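Local coordinates for signal recognition particle 19 kDa protein (Pyrococcus furiosus, PDB 3DLU) that probably binds 7S RNA directly and promotes docking of the 54 kDa subunit, SRP54, during assembly of the archaeal signal recognition particle, at residues 4-9 and 83-88; 36-41 and 71-76. One frame throughout, in Å; residues are numbered along the deposited sequence. Where two conformers were deposited one is given.

Contact 1: 4-9 and 83-88; sequences FVVWPS and KSLKLI
Val-6 on strand 3-6 and Leu-85 on helix 81-100 are the backbone neighbours of this contact, their CA atoms 7.6 Å apart, with the axes of strand segment 4-6 and helix segment 83-88 running 10.5 Å apart at 36°. The helix lies over one face of the antiparallel sheet, as part of the second layer of a two-layer alpha/beta sandwich. Val-6 carries the middle of the contact. Its chi1 of 177° sets CG1 trans to the backbone N, and the CD2 methyl of Leu-85 comes up against CG1 at 3.6 Å while lying 4.0 Å from Val-6 CG2. The two side chains pass alongside one another, pointing opposite ways, instead of meeting end on. One helical turn further along, Ile-88 CD1 reaches Val-6 CG2 more loosely, at 4.5 Å. At the start of the strand, a chi1 of 54° holds the Phe-4 ring over its own backbone, with CG flanked by N and C. Its leading atom CZ meets Ser-84 CB at 3.6 Å, obliquely to the ring. Ser-84 OG is equally near CZ, but its hydrogen-bonding partners are Ser-77 OG and Gly-80 O, the latter one turn back along the chain. Lys-81 NZ hydrogen-bonds to Val-5 O, while Ile-37 and Leu-75 extend the apolar surroundings of Val-6. With the serine hydroxyl held elsewhere, the pairing of these two segments rests on van der Waals contact among methyl groups, the phenyl ring and a serine methylene, and burial of these apolar surfaces would be its main source of stability.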
loop_
_atom_site.group_PDB
_atom_site.type_symbol
_atom_site.label_atom_id
_atom_site.label_comp_id
_atom_site.label_asym_id
_atom_site.label_seq_id
_atom_site.Cartn_x
_atom_site.Cartn_y
_atom_site.Cartn_z
ATOM N N PHE A 4 -15.363 1.648 -9.830
ATOM C CA PHE A 4 -14.161 1.535 -10.654
ATOM C C PHE A 4 -12.968 2.160 -9.953
ATOM O O PHE A 4 -13.120 2.872 -8.960
ATOM C CB PHE A 4 -14.367 2.181 -12.037
ATOM C CG PHE A 4 -14.849 3.604 -11.970
ATOM C CD1 PHE A 4 -16.203 3.898 -12.060
ATOM C CD2 PHE A 4 -13.953 4.645 -11.783
ATOM C CE1 PHE A 4 -16.652 5.210 -11.978
ATOM C CE2 PHE A 4 -14.396 5.966 -11.697
ATOM C CZ PHE A 4 -15.743 6.248 -11.797
ATOM N N VAL A 5 -11.781 1.897 -10.485
ATOM C CA VAL A 5 -10.562 2.451 -9.939
ATOM C C VAL A 5 -10.220 3.773 -10.631
ATOM O O VAL A 5 -10.461 3.944 -11.824
ATOM C CB VAL A 5 -9.385 1.453 -10.087
ATOM C CG1 VAL A 5 -9.090 1.169 -11.565
ATOM C CG2 VAL A 5 -8.147 1.971 -9.378
ATOM N N VAL A 6 -9.693 4.711 -9.856
ATOM C CA VAL A 6 -9.060 5.909 -10.400
ATOM C C VAL A 6 -7.578 5.870 -10.056
ATOM O O VAL A 6 -7.183 5.762 -8.890
ATOM C CB VAL A 6 -9.705 7.196 -9.875
ATOM C CG1 VAL A 6 -8.965 8.436 -10.420
ATOM C CG2 VAL A 6 -11.188 7.247 -10.265
ATOM N N TRP A 7 -6.751 5.924 -11.088
ATOM C CA TRP A 7 -5.313 5.956 -10.919
ATOM C C TRP A 7 -4.900 7.400 -11.280
ATOM O O TRP A 7 -5.232 7.878 -12.368
ATOM C CB TRP A 7 -4.692 4.882 -11.835
ATOM C CG TRP A 7 -3.199 4.891 -11.899
ATOM C CD1 TRP A 7 -2.331 4.910 -10.846
ATOM C CD2 TRP A 7 -2.393 4.836 -13.084
ATOM N NE1 TRP A 7 -1.026 4.900 -11.305
ATOM C CE2 TRP A 7 -1.042 4.850 -12.675
ATOM C CE3 TRP A 7 -2.683 4.785 -14.452
ATOM C CZ2 TRP A 7 0.021 4.815 -13.590
ATOM C CZ3 TRP A 7 -1.623 4.750 -15.361
ATOM C CH2 TRP A 7 -0.291 4.769 -14.918
ATOM N N PRO A 8 -4.262 8.126 -10.345
ATOM C CA PRO A 8 -4.053 9.570 -10.551
ATOM C C PRO A 8 -3.413 9.912 -11.906
ATOM O O PRO A 8 -3.731 10.948 -12.490
ATOM C CB PRO A 8 -3.118 9.948 -9.397
ATOM C CG PRO A 8 -3.520 8.992 -8.296
ATOM C CD PRO A 8 -3.739 7.686 -9.037
ATOM N N SER A 9 -2.524 9.068 -12.411
ATOM C CA SER A 9 -1.905 9.361 -13.717
ATOM C C SER A 9 -2.907 9.482 -14.862
ATOM O O SER A 9 -2.632 10.141 -15.869
ATOM C CB SER A 9 -0.832 8.315 -14.062
ATOM O OG SER A 9 0.220 8.394 -13.113
ATOM N N LYS A 83 -16.234 9.997 -18.028
ATOM C CA LYS A 83 -16.857 11.250 -17.618
ATOM C C LYS A 83 -16.516 11.611 -16.171
ATOM O O LYS A 83 -16.325 12.782 -15.847
ATOM C CB LYS A 83 -18.374 11.206 -17.812
ATOM C CG LYS A 83 -19.090 12.437 -17.276
ATOM C CD LYS A 83 -18.540 13.726 -17.901
ATOM C CE LYS A 83 -19.380 14.937 -17.501
ATOM N NZ LYS A 83 -18.840 16.235 -18.028
ATOM N N SER A 84 -16.457 10.610 -15.299
ATOM C CA SER A 84 -16.098 10.855 -13.904
ATOM C C SER A 84 -14.676 11.426 -13.771
ATOM O O SER A 84 -14.434 12.292 -12.941
ATOM C CB SER A 84 -16.232 9.562 -13.081
ATOM O OG SER A 84 -17.576 9.093 -13.074
ATOM N N LEU A 85 -13.728 10.899 -14.542
ATOM C CA LEU A 85 -12.360 11.419 -14.533
ATOM C C LEU A 85 -12.319 12.887 -14.951
ATOM O O LEU A 85 -11.606 13.690 -14.351
ATOM C CB LEU A 85 -11.445 10.608 -15.444
ATOM C CG LEU A 85 -11.103 9.172 -15.024
ATOM C CD1 LEU A 85 -10.262 8.489 -16.091
ATOM C CD2 LEU A 85 -10.401 9.137 -13.655
ATOM N N LYS A 86 -13.076 13.232 -15.985
ATOM C CA LYS A 86 -13.147 14.639 -16.419
ATOM C C LYS A 86 -13.756 15.532 -15.325
ATOM O O LYS A 86 -13.243 16.620 -15.032
ATOM C CB LYS A 86 -13.940 14.767 -17.723
ATOM C CG LYS A 86 -13.232 14.152 -18.943
ATOM C CD LYS A 86 -14.192 14.040 -20.123
ATOM C CE LYS A 86 -13.544 13.330 -21.298
ATOM N NZ LYS A 86 -14.547 12.990 -22.339
ATOM N N LEU A 87 -14.845 15.075 -14.710
ATOM C CA LEU A 87 -15.485 15.842 -13.649
ATOM C C LEU A 87 -14.519 16.051 -12.492
ATOM O O LEU A 87 -14.449 17.135 -11.912
ATOM C CB LEU A 87 -16.734 15.121 -13.139
ATOM C CG LEU A 87 -17.929 15.124 -14.092
ATOM C CD1 LEU A 87 -18.947 14.089 -13.622
ATOM C CD2 LEU A 87 -18.536 16.524 -14.117
ATOM N N ILE A 88 -13.786 14.994 -12.148
ATOM C CA ILE A 88 -12.830 15.056 -11.051
ATOM C C ILE A 88 -11.701 16.039 -11.360
ATOM O O ILE A 88 -11.357 16.880 -10.523
ATOM C CB ILE A 88 -12.255 13.663 -10.745
ATOM C CG1 ILE A 88 -13.317 12.824 -10.044
ATOM C CG2 ILE A 88 -11.000 13.763 -9.865
ATOM C CD1 ILE A 88 -12.924 11.352 -9.892
#

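Contact 2: 36-41 and 71-76; sequences EIVRAA and GMIVLE
Ile-37 and Ile-73 meet where helix 34-43 packs on strand 68-76, the central strand of the three-stranded antiparallel sheet in the beta-alpha-beta-beta-alpha fold of SRP19. The short helix and strand segments run nearly parallel, at 15° with axes 9.7 Å apart, and the alternating residues Ile-73 and Leu-75 face the helix. Polar bonds are made away from the contact: Glu-36 OE1 forms a salt bridge with Arg-96 NH2 on helix 81-100 and accepts a hydrogen bond from Arg-33 N, while Glu-76 OE2 forms a salt bridge with Arg-3 NH2 on the neighbouring strand. On the other face of the strand, Met-72 and Val-74 pack on Trp-7 of the second subunit. Apolar contact joins the two elements. Ile-73 CD1 tucks against the branch of Ile-37, 3.7 Å from Ile-37 CG2 and 4.0 Å from Ile-37 CD1, so both methyls of the helix residue border one methyl of the strand. In Ile-37, chi1 of -67° places CG1 near the backbone N and leaves CG2 opposite it, facing Ile-73. Val-38 adds a lighter touch from the side, its CG2 lying 4.2 Å from Ile-73 CG1. Around this row, Val-6, Ile-88 and Ile-92 extend the apolar layer between the sheet and its two helices. Further along the helix, in the conformer of Leu-75 described here, one of two deposited, Ala-41 CB sits over the isobutyl fork, 3.7 Å from Leu-75 CD2 and 3.9 Å from Leu-75 CD1.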
loop_
_atom_site.group_PDB
_atom_site.type_symbol
_atom_site.label_atom_id
_atom_site.label_comp_id
_atom_site.label_asym_id
_atom_site.label_seq_id
_atom_site.Cartn_x
_atom_site.Cartn_y
_atom_site.Cartn_z
ATOM N N GLU A 36 -6.471 15.032 -3.335
ATOM C CA GLU A 36 -7.248 15.960 -4.149
ATOM C C GLU A 36 -8.365 15.223 -4.885
ATOM O O GLU A 36 -9.478 15.737 -5.022
ATOM C CB GLU A 36 -6.347 16.687 -5.157
ATOM C CG GLU A 36 -5.445 17.749 -4.542
ATOM C CD GLU A 36 -4.589 18.442 -5.587
ATOM O OE1 GLU A 36 -3.859 17.731 -6.306
ATOM O OE2 GLU A 36 -4.653 19.688 -5.704
ATOM N N ILE A 37 -8.047 14.037 -5.385
ATOM C CA ILE A 37 -9.027 13.193 -6.054
ATOM C C ILE A 37 -10.130 12.791 -5.075
ATOM O O ILE A 37 -11.309 12.801 -5.421
ATOM C CB ILE A 37 -8.337 11.969 -6.651
ATOM C CG1 ILE A 37 -7.418 12.442 -7.790
ATOM C CG2 ILE A 37 -9.350 10.939 -7.159
ATOM C CD1 ILE A 37 -6.402 11.399 -8.254
ATOM N N VAL A 38 -9.747 12.461 -3.847
ATOM C CA VAL A 38 -10.742 12.087 -2.852
ATOM C C VAL A 38 -11.640 13.285 -2.538
ATOM O O VAL A 38 -12.867 13.163 -2.493
ATOM C CB VAL A 38 -10.097 11.546 -1.568
ATOM C CG1 VAL A 38 -11.134 11.460 -0.439
ATOM C CG2 VAL A 38 -9.464 10.185 -1.828
ATOM N N ARG A 39 -11.024 14.443 -2.336
ATOM C CA ARG A 39 -11.788 15.657 -2.069
ATOM C C ARG A 39 -12.761 15.967 -3.203
ATOM O O ARG A 39 -13.927 16.293 -2.952
ATOM C CB ARG A 39 -10.864 16.854 -1.827
ATOM C CG ARG A 39 -11.632 18.108 -1.459
ATOM C CD ARG A 39 -10.709 19.309 -1.347
ATOM N NE ARG A 39 -11.477 20.549 -1.259
ATOM C CZ ARG A 39 -10.949 21.767 -1.298
ATOM N NH1 ARG A 39 -9.640 21.920 -1.431
ATOM N NH2 ARG A 39 -11.735 22.833 -1.205
ATOM N N ALA A 40 -12.276 15.885 -4.445
ATOM C CA ALA A 40 -13.123 16.098 -5.626
ATOM C C ALA A 40 -14.284 15.108 -5.707
ATOM O O ALA A 40 -15.417 15.499 -5.979
ATOM C CB ALA A 40 -12.281 16.037 -6.910
ATOM N N ALA A 41 -13.995 13.827 -5.485
ATOM C CA ALA A 41 -15.023 12.785 -5.557
ATOM C C ALA A 41 -16.142 13.061 -4.558
ATOM O O ALA A 41 -17.315 12.936 -4.884
ATOM C CB ALA A 41 -14.411 11.396 -5.314
ATOM N N GLY A 71 -0.445 5.813 -5.826
ATOM C CA GLY A 71 -1.728 5.550 -5.196
ATOM C C GLY A 71 -2.847 5.152 -6.125
ATOM O O GLY A 71 -2.663 5.053 -7.345
ATOM N N MET A 72 -4.012 4.911 -5.535
ATOM C CA MET A 72 -5.212 4.567 -6.289
ATOM C C MET A 72 -6.427 4.774 -5.419
ATOM O O MET A 72 -6.336 4.759 -4.183
ATOM C CB MET A 72 -5.178 3.116 -6.795
ATOM C CG MET A 72 -5.287 2.051 -5.689
ATOM S SD MET A 72 -6.967 1.515 -5.258
ATOM C CE MET A 72 -7.144 0.001 -6.257
ATOM N N ILE A 73 -7.559 4.996 -6.064
ATOM C CA ILE A 73 -8.808 5.240 -5.356
ATOM C C ILE A 73 -9.849 4.362 -6.007
ATOM O O ILE A 73 -9.927 4.296 -7.230
ATOM C CB ILE A 73 -9.285 6.716 -5.475
ATOM C CG1 ILE A 73 -8.209 7.712 -5.017
ATOM C CG2 ILE A 73 -10.557 6.921 -4.662
ATOM C CD1 ILE A 73 -7.214 8.114 -6.097
ATOM N N VAL A 74 -10.639 3.665 -5.200
ATOM C CA VAL A 74 -11.801 2.972 -5.716
ATOM C C VAL A 74 -12.999 3.838 -5.367
ATOM O O VAL A 74 -13.157 4.248 -4.218
ATOM C CB VAL A 74 -11.960 1.579 -5.068
ATOM C CG1 VAL A 74 -13.221 0.917 -5.577
ATOM C CG2 VAL A 74 -10.727 0.708 -5.373
ATOM N N LEU A 75 -13.819 4.123 -6.381
ATOM C CA LEU A 75 -14.968 5.013 -6.266
ATOM C C LEU A 75 -16.243 4.385 -6.841
ATOM O O LEU A 75 -16.177 3.465 -7.649
ATOM C CB LEU A 75 -14.689 6.316 -7.026
ATOM C CG LEU A 75 -13.566 7.237 -6.553
ATOM C CD1 LEU A 75 -13.388 8.396 -7.529
ATOM C CD2 LEU A 75 -13.852 7.749 -5.144
ATOM N N GLU A 76 -17.404 4.887 -6.415
ATOM C CA GLU A 76 -18.656 4.583 -7.091
ATOM C C GLU A 76 -19.239 5.893 -7.596
ATOM O O GLU A 76 -19.262 6.878 -6.866
ATOM C CB GLU A 76 -19.641 3.908 -6.131
ATOM C CG GLU A 76 -19.333 2.453 -5.922
ATOM C CD GLU A 76 -20.246 1.793 -4.899
ATOM O OE1 GLU A 76 -20.883 2.509 -4.106
ATOM O OE2 GLU A 76 -20.315 0.552 -4.900
#

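From the N terminus the chain lays down strand 3-6, an outer strand of the sheet, then forms helix 34-43, the outer strand 47-56 and the central strand 68-76, and ends in helix 81-100. Contact 2 closes a loop of 29 residues as the central strand returns against helix 34-43. Contact 1 closes later, across 73 residues, and contact 2 is nested wholly inside it. Strands 3-6 and 68-76 are sheet neighbours, with Val-6 N lying 2.7 Å from Ile-73 O, a probable hydrogen bond. Together the contacts tie both helices to adjacent strands, and both regions also touch the second subunit.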